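Local atomic coordinates of integrase (Enterobacteria phage lambda, PDB entry 1AE9), a protein that integrates the phage genome into the host chromosome by site-specific recombination and, together with excisionase, cuts the prophage out again. Residues Ala26-Leu40 / Phe131-Glu143. Residues are numbered along the deposited sequence; the frame is centred on the assembly and turned at random.
Sequences AMELAVVTGQRVGDL and FHELRSLSARLYE
Ser138 OG bonds Val31 O at 2.7 Å, its hydroxyl swung opposite its own backbone N (chi1 178°) to face the neighbouring helix. It is one of three side-chain donors from helix 133-143 that meet carbonyls in the last turn of helix 26-33 and at the glycine just after it. Tyr142 OH donates a hydrogen bond to Val32 O, 2.8 Å away and near the plane of the ring, and Arg135 NH1 reaches Gly34 O at 2.8 Å, a bent bond (136°) lying in the carbonyl plane. Tyrosine and arginine suit their places because they are long enough to reach the peptide oxygens where the helix stops. Gly34 CA lies 3.2 Å from Ser138 OG, and glycine suits both this close approach and the positive phi.

Apolar packing joins the two helices beside these bonds. The Phe131 ring has Leu40 CD1 at its edge, 3.6 Å from CE1, while the small Ala30 lets its CB come to 3.7 Å from CZ. Val31 is a knob among Leu134, Leu137, Ser138 and Leu141, its two methyls parting toward Leu134 and Leu141.

The Arg36 and Arg135 guanidiniums stack, centres 3.9 Å apart and planes at 26°. With His132, these arginines are predicted active-site residues of the tyrosine recombinase catalytic domain; their paired positive charge, with Arg135 gripped by the backbone carbonyls of Gly34 and Leu155 and Arg36 by Gln57, is consistent with a pocket made for the scissile DNA phosphate.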
loop_
_atom_site.group_PDB
_atom_site.type_symbol
_atom_site.label_atom_id
_atom_site.label_comp_id
_atom_site.label_asym_id
_atom_site.label_seq_id
_atom_site.Cartn_x
_atom_site.Cartn_y
_atom_site.Cartn_z
ATOM N N ALA A 26 6.311 -3.522 17.933
ATOM C CA ALA A 26 6.984 -3.177 16.684
ATOM C C ALA A 26 7.935 -1.999 16.939
ATOM O O ALA A 26 9.040 -1.960 16.387
ATOM C CB ALA A 26 5.971 -2.823 15.612
ATOM N N MET A 27 7.511 -1.056 17.788
ATOM C CA MET A 27 8.340 0.111 18.135
ATOM C C MET A 27 9.627 -0.342 18.823
ATOM O O MET A 27 10.729 0.089 18.458
ATOM C CB MET A 27 7.581 1.088 19.047
ATOM C CG MET A 27 6.554 1.956 18.320
ATOM S SD MET A 27 5.518 2.945 19.414
ATOM C CE MET A 27 6.779 4.095 20.080
ATOM N N GLU A 28 9.489 -1.235 19.798
ATOM C CA GLU A 28 10.647 -1.746 20.518
ATOM C C GLU A 28 11.593 -2.495 19.584
ATOM O O GLU A 28 12.809 -2.278 19.611
ATOM C CB GLU A 28 10.206 -2.667 21.646
ATOM C CG GLU A 28 9.530 -1.947 22.787
ATOM C CD GLU A 28 9.069 -2.884 23.887
ATOM O OE1 GLU A 28 9.101 -4.117 23.693
ATOM O OE2 GLU A 28 8.655 -2.382 24.952
ATOM N N LEU A 29 11.030 -3.348 18.732
ATOM C CA LEU A 29 11.831 -4.128 17.800
ATOM C C LEU A 29 12.565 -3.226 16.798
ATOM O O LEU A 29 13.704 -3.495 16.425
ATOM C CB LEU A 29 10.946 -5.157 17.087
ATOM C CG LEU A 29 11.595 -6.488 16.702
ATOM C CD1 LEU A 29 12.055 -7.235 17.958
ATOM C CD2 LEU A 29 10.599 -7.341 15.920
ATOM N N ALA A 30 11.933 -2.132 16.394
ATOM C CA ALA A 30 12.544 -1.200 15.456
ATOM C C ALA A 30 13.775 -0.523 16.062
ATOM O O ALA A 30 14.791 -0.349 15.381
ATOM C CB ALA A 30 11.533 -0.146 15.036
ATOM N N VAL A 31 13.677 -0.132 17.331
ATOM C CA VAL A 31 14.785 0.540 18.010
ATOM C C VAL A 31 15.918 -0.410 18.404
ATOM O O VAL A 31 17.082 -0.088 18.217
ATOM C CB VAL A 31 14.301 1.355 19.258
ATOM C CG1 VAL A 31 15.494 1.984 19.995
ATOM C CG2 VAL A 31 13.332 2.462 18.820
ATOM N N VAL A 32 15.589 -1.593 18.907
ATOM C CA VAL A 32 16.631 -2.524 19.315
ATOM C C VAL A 32 17.336 -3.265 18.162
ATOM O O VAL A 32 18.476 -3.709 18.320
ATOM C CB VAL A 32 16.123 -3.502 20.421
ATOM C CG1 VAL A 32 15.285 -4.621 19.833
ATOM C CG2 VAL A 32 17.289 -4.052 21.222
ATOM N N THR A 33 16.678 -3.414 17.010
ATOM C CA THR A 33 17.316 -4.091 15.875
ATOM C C THR A 33 17.803 -3.101 14.818
ATOM O O THR A 33 18.639 -3.445 13.981
ATOM C CB THR A 33 16.386 -5.122 15.160
ATOM O OG1 THR A 33 15.351 -4.432 14.445
ATOM C CG2 THR A 33 15.766 -6.102 16.151
ATOM N N GLY A 34 17.254 -1.886 14.836
ATOM C CA GLY A 34 17.631 -0.872 13.864
ATOM C C GLY A 34 17.247 -1.177 12.416
ATOM O O GLY A 34 17.706 -0.487 11.494
ATOM N N GLN A 35 16.384 -2.174 12.201
ATOM C CA GLN A 35 15.983 -2.555 10.847
ATOM C C GLN A 35 14.831 -1.738 10.258
ATOM O O GLN A 35 13.966 -1.242 10.986
ATOM C CB GLN A 35 15.664 -4.053 10.794
ATOM C CG GLN A 35 16.849 -4.954 11.188
ATOM C CD GLN A 35 18.141 -4.571 10.472
ATOM O OE1 GLN A 35 18.230 -4.620 9.238
ATOM N NE2 GLN A 35 19.139 -4.158 11.240
ATOM N N ARG A 36 14.850 -1.565 8.937
ATOM C CA ARG A 36 13.807 -0.820 8.238
ATOM C C ARG A 36 12.478 -1.525 8.493
ATOM O O ARG A 36 12.450 -2.750 8.651
ATOM C CB ARG A 36 14.087 -0.791 6.741
ATOM C CG ARG A 36 15.364 -0.053 6.345
ATOM C CD ARG A 36 15.471 0.019 4.832
ATOM N NE ARG A 36 16.691 0.671 4.361
ATOM C CZ ARG A 36 17.886 0.090 4.307
ATOM N NH1 ARG A 36 18.051 -1.169 4.707
ATOM N NH2 ARG A 36 18.920 0.759 3.815
ATOM N N VAL A 37 11.381 -0.766 8.491
ATOM C CA VAL A 37 10.057 -1.321 8.758
ATOM C C VAL A 37 9.676 -2.475 7.818
ATOM O O VAL A 37 9.083 -3.472 8.265
ATOM C CB VAL A 37 8.954 -0.211 8.810
ATOM C CG1 VAL A 37 8.788 0.469 7.454
ATOM C CG2 VAL A 37 7.628 -0.797 9.317
ATOM N N GLY A 38 10.085 -2.378 6.549
ATOM C CA GLY A 38 9.798 -3.435 5.591
ATOM C C GLY A 38 10.397 -4.743 6.071
ATOM O O GLY A 38 9.760 -5.798 6.008
ATOM N N ASP A 39 11.611 -4.682 6.603
ATOM C CA ASP A 39 12.262 -5.885 7.100
ATOM C C ASP A 39 11.686 -6.369 8.427
ATOM O O ASP A 39 11.629 -7.574 8.668
ATOM C CB ASP A 39 13.777 -5.695 7.181
ATOM C CG ASP A 39 14.397 -5.447 5.819
ATOM O OD1 ASP A 39 13.990 -6.120 4.850
ATOM O OD2 ASP A 39 15.267 -4.561 5.707
ATOM N N LEU A 40 11.233 -5.450 9.279
ATOM C CA LEU A 40 10.633 -5.851 10.550
ATOM C C LEU A 40 9.398 -6.702 10.252
ATOM O O LEU A 40 9.169 -7.738 10.885
ATOM C CB LEU A 40 10.197 -4.632 11.370
ATOM C CG LEU A 40 11.252 -3.715 11.987
ATOM C CD1 LEU A 40 10.545 -2.532 12.622
ATOM C CD2 LEU A 40 12.082 -4.457 13.017
ATOM N N PHE A 131 7.380 6.352 11.415
ATOM C CA PHE A 131 7.923 5.135 12.003
ATOM C C PHE A 131 9.374 4.950 11.552
ATOM O O PHE A 131 10.199 4.431 12.306
ATOM C CB PHE A 131 7.088 3.911 11.615
ATOM C CG PHE A 131 7.440 2.667 12.386
ATOM C CD1 PHE A 131 8.422 1.796 11.921
ATOM C CD2 PHE A 131 6.790 2.363 13.579
ATOM C CE1 PHE A 131 8.753 0.643 12.627
ATOM C CE2 PHE A 131 7.114 1.203 14.298
ATOM C CZ PHE A 131 8.097 0.346 13.820
ATOM N N HIS A 132 9.692 5.388 10.336
ATOM C CA HIS A 132 11.058 5.265 9.840
ATOM C C HIS A 132 12.077 5.973 10.742
ATOM O O HIS A 132 13.236 5.563 10.822
ATOM C CB HIS A 132 11.202 5.799 8.412
ATOM C CG HIS A 132 12.619 5.787 7.918
ATOM N ND1 HIS A 132 13.417 6.914 7.906
ATOM C CD2 HIS A 132 13.410 4.767 7.498
ATOM C CE1 HIS A 132 14.636 6.589 7.508
ATOM N NE2 HIS A 132 14.659 5.292 7.256
ATOM N N GLU A 133 11.656 7.026 11.432
ATOM C CA GLU A 133 12.581 7.747 12.294
ATOM C C GLU A 133 13.114 6.914 13.456
ATOM O O GLU A 133 14.112 7.286 14.085
ATOM C CB GLU A 133 11.969 9.067 12.772
ATOM C CG GLU A 133 12.228 10.234 11.811
ATOM C CD GLU A 133 11.918 9.897 10.351
ATOM O OE1 GLU A 133 10.726 9.826 9.994
ATOM O OE2 GLU A 133 12.866 9.702 9.552
ATOM N N LEU A 134 12.487 5.767 13.705
ATOM C CA LEU A 134 12.918 4.877 14.779
ATOM C C LEU A 134 14.259 4.219 14.437
ATOM O O LEU A 134 14.995 3.811 15.330
ATOM C CB LEU A 134 11.845 3.812 15.062
ATOM C CG LEU A 134 10.549 4.347 15.681
ATOM C CD1 LEU A 134 9.525 3.242 15.791
ATOM C CD2 LEU A 134 10.839 4.934 17.048
ATOM N N ARG A 135 14.567 4.132 13.144
ATOM C CA ARG A 135 15.823 3.549 12.663
ATOM C C ARG A 135 16.991 4.514 12.941
ATOM O O ARG A 135 18.073 4.094 13.355
ATOM C CB ARG A 135 15.706 3.234 11.166
ATOM C CG ARG A 135 16.931 2.612 10.519
ATOM C CD ARG A 135 16.563 2.019 9.148
ATOM N NE ARG A 135 17.680 2.021 8.199
ATOM C CZ ARG A 135 18.582 1.049 8.063
ATOM N NH1 ARG A 135 18.528 -0.047 8.814
ATOM N NH2 ARG A 135 19.549 1.173 7.154
ATOM N N SER A 136 16.755 5.810 12.736
ATOM C CA SER A 136 17.767 6.833 13.006
ATOM C C SER A 136 17.971 6.911 14.516
ATOM O O SER A 136 19.098 7.073 14.984
ATOM C CB SER A 136 17.312 8.204 12.498
ATOM O OG SER A 136 17.062 8.176 11.108
ATOM N N LEU A 137 16.880 6.805 15.276
ATOM C CA LEU A 137 16.973 6.843 16.731
ATOM C C LEU A 137 17.842 5.678 17.196
ATOM O O LEU A 137 18.750 5.867 18.008
ATOM C CB LEU A 137 15.585 6.796 17.386
ATOM C CG LEU A 137 15.530 6.760 18.925
ATOM C CD1 LEU A 137 16.266 7.942 19.533
ATOM C CD2 LEU A 137 14.094 6.739 19.389
ATOM N N SER A 138 17.583 4.490 16.656
ATOM C CA SER A 138 18.353 3.288 16.972
ATOM C C SER A 138 19.851 3.562 16.761
ATOM O O SER A 138 20.679 3.240 17.612
ATOM C CB SER A 138 17.911 2.138 16.054
ATOM O OG SER A 138 18.654 0.952 16.288
ATOM N N ALA A 139 20.191 4.146 15.617
ATOM C CA ALA A 139 21.578 4.462 15.292
ATOM C C ALA A 139 22.225 5.412 16.308
ATOM O O ALA A 139 23.310 5.121 16.803
ATOM C CB ALA A 139 21.672 5.048 13.881
ATOM N N ARG A 140 21.565 6.532 16.618
ATOM C CA ARG A 140 22.099 7.512 17.575
ATOM C C ARG A 140 22.265 6.924 18.973
ATOM O O ARG A 140 23.264 7.184 19.648
ATOM C CB ARG A 140 21.227 8.771 17.633
ATOM C CG ARG A 140 21.169 9.549 16.322
ATOM C CD ARG A 140 20.473 10.902 16.479
ATOM N NE ARG A 140 19.129 10.796 17.053
ATOM C CZ ARG A 140 18.003 10.696 16.344
ATOM N NH1 ARG A 140 18.035 10.688 15.017
ATOM N NH2 ARG A 140 16.839 10.610 16.968
ATOM N N LEU A 141 21.305 6.116 19.406
ATOM C CA LEU A 141 21.391 5.493 20.716
ATOM C C LEU A 141 22.521 4.465 20.770
ATOM O O LEU A 141 23.240 4.388 21.769
ATOM C CB LEU A 141 20.063 4.832 21.098
ATOM C CG LEU A 141 18.852 5.752 21.306
ATOM C CD1 LEU A 141 17.645 4.924 21.752
ATOM C CD2 LEU A 141 19.170 6.816 22.356
ATOM N N TYR A 142 22.663 3.664 19.711
ATOM C CA TYR A 142 23.714 2.642 19.632
ATOM C C TYR A 142 25.103 3.246 19.461
ATOM O O TYR A 142 26.089 2.686 19.939
ATOM C CB TYR A 142 23.428 1.635 18.508
ATOM C CG TYR A 142 22.584 0.461 18.962
ATOM C CD1 TYR A 142 22.867 -0.194 20.159
ATOM C CD2 TYR A 142 21.501 0.009 18.203
ATOM C CE1 TYR A 142 22.098 -1.270 20.592
ATOM C CE2 TYR A 142 20.727 -1.063 18.631
ATOM C CZ TYR A 142 21.034 -1.698 19.825
ATOM O OH TYR A 142 20.302 -2.775 20.256
ATOM N N GLU A 143 25.171 4.384 18.780
ATOM C CA GLU A 143 26.424 5.094 18.565
ATOM C C GLU A 143 26.995 5.535 19.916
ATOM O O GLU A 143 28.207 5.525 20.121
ATOM C CB GLU A 143 26.185 6.311 17.675
#